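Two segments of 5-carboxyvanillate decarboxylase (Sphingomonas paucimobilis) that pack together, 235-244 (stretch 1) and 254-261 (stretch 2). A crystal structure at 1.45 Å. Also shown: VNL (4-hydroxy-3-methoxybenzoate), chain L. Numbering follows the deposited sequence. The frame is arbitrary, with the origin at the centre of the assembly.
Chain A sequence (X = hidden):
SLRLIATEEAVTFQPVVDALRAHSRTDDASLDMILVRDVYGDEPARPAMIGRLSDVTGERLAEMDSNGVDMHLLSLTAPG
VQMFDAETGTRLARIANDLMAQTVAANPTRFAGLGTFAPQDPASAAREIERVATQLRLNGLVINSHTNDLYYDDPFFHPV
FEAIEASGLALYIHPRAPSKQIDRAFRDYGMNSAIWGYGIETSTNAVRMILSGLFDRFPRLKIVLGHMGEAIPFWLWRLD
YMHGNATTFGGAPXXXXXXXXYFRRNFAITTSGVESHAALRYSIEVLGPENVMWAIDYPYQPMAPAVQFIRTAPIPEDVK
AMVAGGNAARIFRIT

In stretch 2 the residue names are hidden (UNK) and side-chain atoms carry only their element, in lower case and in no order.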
# COMPACT_ATOMS: atom_id res chain seq x y z
N TRP A 235 -3.04 7.16 -2.74
CA TRP A 235 -1.77 7.35 -3.46
C TRP A 235 -1.88 8.15 -4.76
O TRP A 235 -0.88 8.28 -5.48
CB TRP A 235 -1.15 6.00 -3.81
CG TRP A 235 -0.60 5.18 -2.67
CD1 TRP A 235 -1.17 4.07 -2.10
CD2 TRP A 235 0.67 5.35 -2.02
NE1 TRP A 235 -0.35 3.57 -1.12
CE2 TRP A 235 0.79 4.32 -1.06
CE3 TRP A 235 1.71 6.28 -2.16
CZ2 TRP A 235 1.90 4.21 -0.23
CZ3 TRP A 235 2.82 6.16 -1.32
CH2 TRP A 235 2.90 5.13 -0.37
N LEU A 236 -3.06 8.66 -5.10
CA LEU A 236 -3.28 9.26 -6.42
C LEU A 236 -2.32 10.39 -6.77
O LEU A 236 -1.82 10.46 -7.89
CB LEU A 236 -4.73 9.77 -6.54
CG LEU A 236 -5.82 8.70 -6.45
CD1 LEU A 236 -7.20 9.34 -6.57
CD2 LEU A 236 -5.64 7.59 -7.49
N TRP A 237 -2.08 11.30 -5.83
CA TRP A 237 -1.22 12.44 -6.15
C TRP A 237 0.20 12.01 -6.52
O TRP A 237 0.78 12.48 -7.50
CB TRP A 237 -1.23 13.48 -5.01
CG TRP A 237 -0.64 14.79 -5.43
CD1 TRP A 237 -1.31 15.86 -5.96
CD2 TRP A 237 0.74 15.15 -5.42
NE1 TRP A 237 -0.42 16.87 -6.25
CE2 TRP A 237 0.84 16.46 -5.93
CE3 TRP A 237 1.91 14.49 -5.01
CZ2 TRP A 237 2.06 17.12 -6.05
CZ3 TRP A 237 3.12 15.16 -5.13
CH2 TRP A 237 3.19 16.46 -5.65
N ARG A 238 0.75 11.09 -5.73
CA ARG A 238 2.11 10.58 -5.95
C ARG A 238 2.22 9.74 -7.21
O ARG A 238 3.21 9.84 -7.93
CB ARG A 238 2.53 9.77 -4.72
CG ARG A 238 3.95 9.22 -4.72
CD ARG A 238 4.39 9.14 -3.27
NE ARG A 238 5.63 8.43 -2.98
CZ ARG A 238 6.85 8.96 -3.09
NH1 ARG A 238 7.02 10.19 -3.58
NH2 ARG A 238 7.91 8.24 -2.73
N LEU A 239 1.21 8.92 -7.49
CA LEU A 239 1.18 8.17 -8.75
C LEU A 239 1.26 9.14 -9.93
O LEU A 239 2.02 8.91 -10.87
CB LEU A 239 -0.09 7.33 -8.84
CG LEU A 239 -0.11 6.06 -7.98
CD1 LEU A 239 -1.53 5.54 -7.86
CD2 LEU A 239 0.80 4.99 -8.59
N ASP A 240 0.50 10.23 -9.86
CA ASP A 240 0.53 11.21 -10.94
C ASP A 240 1.86 11.95 -10.96
O ASP A 240 2.46 12.16 -12.02
CB ASP A 240 -0.59 12.24 -10.77
CG ASP A 240 -1.95 11.72 -11.16
OD1 ASP A 240 -2.04 10.60 -11.69
OD2 ASP A 240 -2.93 12.45 -10.92
N TYR A 241 2.33 12.38 -9.79
CA TYR A 241 3.55 13.17 -9.76
C TYR A 241 4.73 12.42 -10.36
O TYR A 241 5.50 12.98 -11.14
CB TYR A 241 3.92 13.69 -8.35
CG TYR A 241 5.15 14.56 -8.48
CD1 TYR A 241 5.04 15.91 -8.80
CD2 TYR A 241 6.44 14.02 -8.39
CE1 TYR A 241 6.16 16.70 -9.00
CE2 TYR A 241 7.56 14.80 -8.59
CZ TYR A 241 7.42 16.14 -8.89
OH TYR A 241 8.52 16.93 -9.10
N MET A 242 4.88 11.15 -9.98
CA MET A 242 6.06 10.39 -10.37
C MET A 242 5.95 9.75 -11.75
O MET A 242 6.90 9.14 -12.22
CB MET A 242 6.37 9.33 -9.31
CG MET A 242 6.95 9.93 -8.02
SD MET A 242 8.51 10.72 -8.39
CE MET A 242 8.95 11.52 -6.83
N HIS A 243 4.80 9.90 -12.41
CA HIS A 243 4.62 9.24 -13.69
C HIS A 243 5.60 9.72 -14.76
O HIS A 243 6.06 8.92 -15.59
CB HIS A 243 3.18 9.41 -14.17
CG HIS A 243 2.83 8.51 -15.32
ND1 HIS A 243 2.24 8.96 -16.47
CD2 HIS A 243 3.04 7.18 -15.49
CE1 HIS A 243 2.06 7.95 -17.30
NE2 HIS A 243 2.54 6.86 -16.73
N GLY A 244 5.94 11.01 -14.75
CA GLY A 244 6.95 11.54 -15.64
C GLY A 244 8.27 10.80 -15.54
O GLY A 244 8.87 10.42 -16.55
N UNK A 254 3.97 5.64 -22.71
CA UNK A 254 3.24 6.90 -22.69
C UNK A 254 1.74 6.64 -22.69
O UNK A 254 1.24 5.83 -23.47
n UNK A 254 6.91 10.54 -24.04
c UNK A 254 6.84 9.66 -22.84
c UNK A 254 5.12 8.15 -23.87
c UNK A 254 3.65 7.77 -23.88
c UNK A 254 5.47 9.01 -22.67
N UNK A 255 1.04 7.35 -21.82
CA UNK A 255 -0.39 7.14 -21.61
C UNK A 255 -1.18 8.38 -22.03
O UNK A 255 -0.69 9.50 -21.97
c UNK A 255 -0.46 5.50 -18.03
c UNK A 255 -0.16 4.40 -20.27
c UNK A 255 -0.67 6.85 -20.13
c UNK A 255 0.05 5.67 -19.46
N UNK A 256 -2.42 8.16 -22.45
CA UNK A 256 -3.27 9.26 -22.86
C UNK A 256 -3.67 10.14 -21.67
O UNK A 256 -3.72 11.37 -21.79
c UNK A 256 -5.47 9.79 -24.08
c UNK A 256 -7.77 10.18 -25.06
c UNK A 256 -6.77 9.13 -24.57
c UNK A 256 -4.52 8.72 -23.56
n UNK A 256 -7.29 10.89 -26.27
N UNK A 257 -3.94 9.51 -20.53
CA UNK A 257 -4.40 10.20 -19.33
C UNK A 257 -3.37 10.06 -18.21
O UNK A 257 -2.40 9.31 -18.33
c UNK A 257 -8.09 8.86 -19.11
c UNK A 257 -6.88 9.47 -19.82
c UNK A 257 -5.72 9.62 -18.83
c UNK A 257 -7.26 10.79 -20.45
N UNK A 258 -3.60 10.77 -17.11
CA UNK A 258 -2.79 10.58 -15.90
C UNK A 258 -3.26 9.32 -15.16
O UNK A 258 -4.43 8.93 -15.26
c UNK A 258 -2.44 15.59 -15.20
c UNK A 258 -2.74 14.24 -14.55
c UNK A 258 -2.94 11.78 -14.96
n UNK A 258 -2.82 16.75 -14.34
c UNK A 258 -2.50 13.12 -15.54
N UNK A 259 -2.36 8.69 -14.39
CA UNK A 259 -2.76 7.52 -13.59
C UNK A 259 -4.05 7.72 -12.78
O UNK A 259 -4.93 6.85 -12.83
c UNK A 259 -1.54 7.31 -12.68
c UNK A 259 -0.90 8.95 -14.32
c UNK A 259 -0.39 7.75 -13.55
N UNK A 260 -4.20 8.86 -12.10
CA UNK A 260 -5.38 9.08 -11.27
C UNK A 260 -6.63 9.24 -12.13
O UNK A 260 -7.75 8.96 -11.68
c UNK A 260 -5.21 10.30 -10.36
o UNK A 260 -5.28 11.50 -11.11
N UNK A 261 -6.43 9.70 -13.36
CA UNK A 261 -7.55 9.84 -14.29
C UNK A 261 -8.08 8.50 -14.77
O UNK A 261 -9.29 8.33 -14.92
o UNK A 261 -5.82 12.65 -17.00
o UNK A 261 -6.36 14.37 -15.75
c UNK A 261 -7.01 12.22 -14.97
c UNK A 261 -6.35 13.14 -15.98
c UNK A 261 -7.20 10.78 -15.45
C1 VNL L . -4.88 14.86 -6.51
CO1 VNL L . -4.52 13.58 -6.99
CO2 VNL L . -4.63 16.03 -7.26
CM1 VNL L . -3.90 13.44 -8.24
CM2 VNL L . -4.00 15.92 -8.50
OM VNL L . -3.70 16.98 -9.32
CZ VNL L . -3.62 14.58 -9.00
CC VNL L . -5.55 14.98 -5.18
CV VNL L . -4.06 18.32 -8.93
O1 VNL L . -6.39 14.12 -4.81
O2 VNL L . -5.23 15.97 -4.47
O3 VNL L . -2.92 14.56 -10.18

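Position 254 carries four side-chain carbons in an unbranched row ending in a nitrogen, and CA-to-CB points away from stretch 1, which none of these atoms touches. The pattern is that of lysine. Lys-254 is exposed, and its nearest approach is from CD to CE1 of His-243, 6.4 Å.

Position 255 has four carbons and no heteroatom, forked at the second carbon. CA-to-CB points toward stretch 1, and one of the two end carbons lies 3.5 Å from NE2 of His-243, in an oblique approach to the imidazole. The residue is leucine; a branch at the first carbon would give isoleucine, which the bonding excludes. The end carbon is CD1 of Leu-255.

Position 256 repeats the pattern of 254: four carbons in line, then a nitrogen, out of reach of stretch 1. It is Lys-256, extended through chi1 to chi3 (all t).

At position 257 four carbons again fork at the second, and none touches stretch 1, the end of the side chain leading away. This gives leucine. CB of Leu-257, its nearest side-chain atom, is 8.1 Å from OD1 of Asp-240.

Position 258 shows four carbons in a row and a terminal nitrogen, with every torsion beyond chi1 near 180°. The amino end leads away from stretch 1, whereas CB sits 3.6 Å from OD1 of Asp-240. This is Lys-258, which occupies the N-cap position of the following helix.

At position 259 three side-chain carbons close a ring onto the backbone nitrogen. One ring carbon lies 4.0 Å from the centroid of the His-243 ring, 20° off the ring normal, and CB packs 4.1 Å from CB of Leu-239. Such a closure is found in proline alone among the standard residues. Pro-259 has a C-gamma exo pucker and a phi of -47°, compatible with the first turn of a helix. The carbon over the imidazole is CG, so this is a CH-pi contact over the face.

Position 260 has one carbon followed by one oxygen, the oxygen 2.5 Å from OD2 of Asp-240: serine. With chi1 at 72° (p), Ser-260 donates a hydrogen bond from OG to that atom. The distance deserves caution, because OD2 is modelled too close to the bound VNL.

Position 261 has three carbons, the third bearing two oxygens, with no contact to stretch 1, which identifies glutamate. CG of Glu-261 is 5.8 Å from OD2 of Asp-240, but OE1 accepts a hydrogen bond from the backbone N of Lys-258 at 2.9 Å, with an angle of 176°, tying the start of the helix together.

The contact, burying 380 Å² in all, centres on Asp-240, His-243 and Pro-259. The best-defined polar link is from N of Ser-260 to OD1 of Asp-240, at 2.8 Å and 159°; proline has no N-H to offer, so the 3.3 Å approach of Asp-240 OD1 to Pro-259 N is not a hydrogen bond. The carboxylate thus receives both the backbone and the hydroxyl of Ser-260, one on each oxygen. Beside this polar pairing, Pro-259 fits against His-243 and Leu-239, while CB of Leu-236 meets CB of Ser-260 at 3.9 Å.

Stretch 2 254-261: KLKLKPSE
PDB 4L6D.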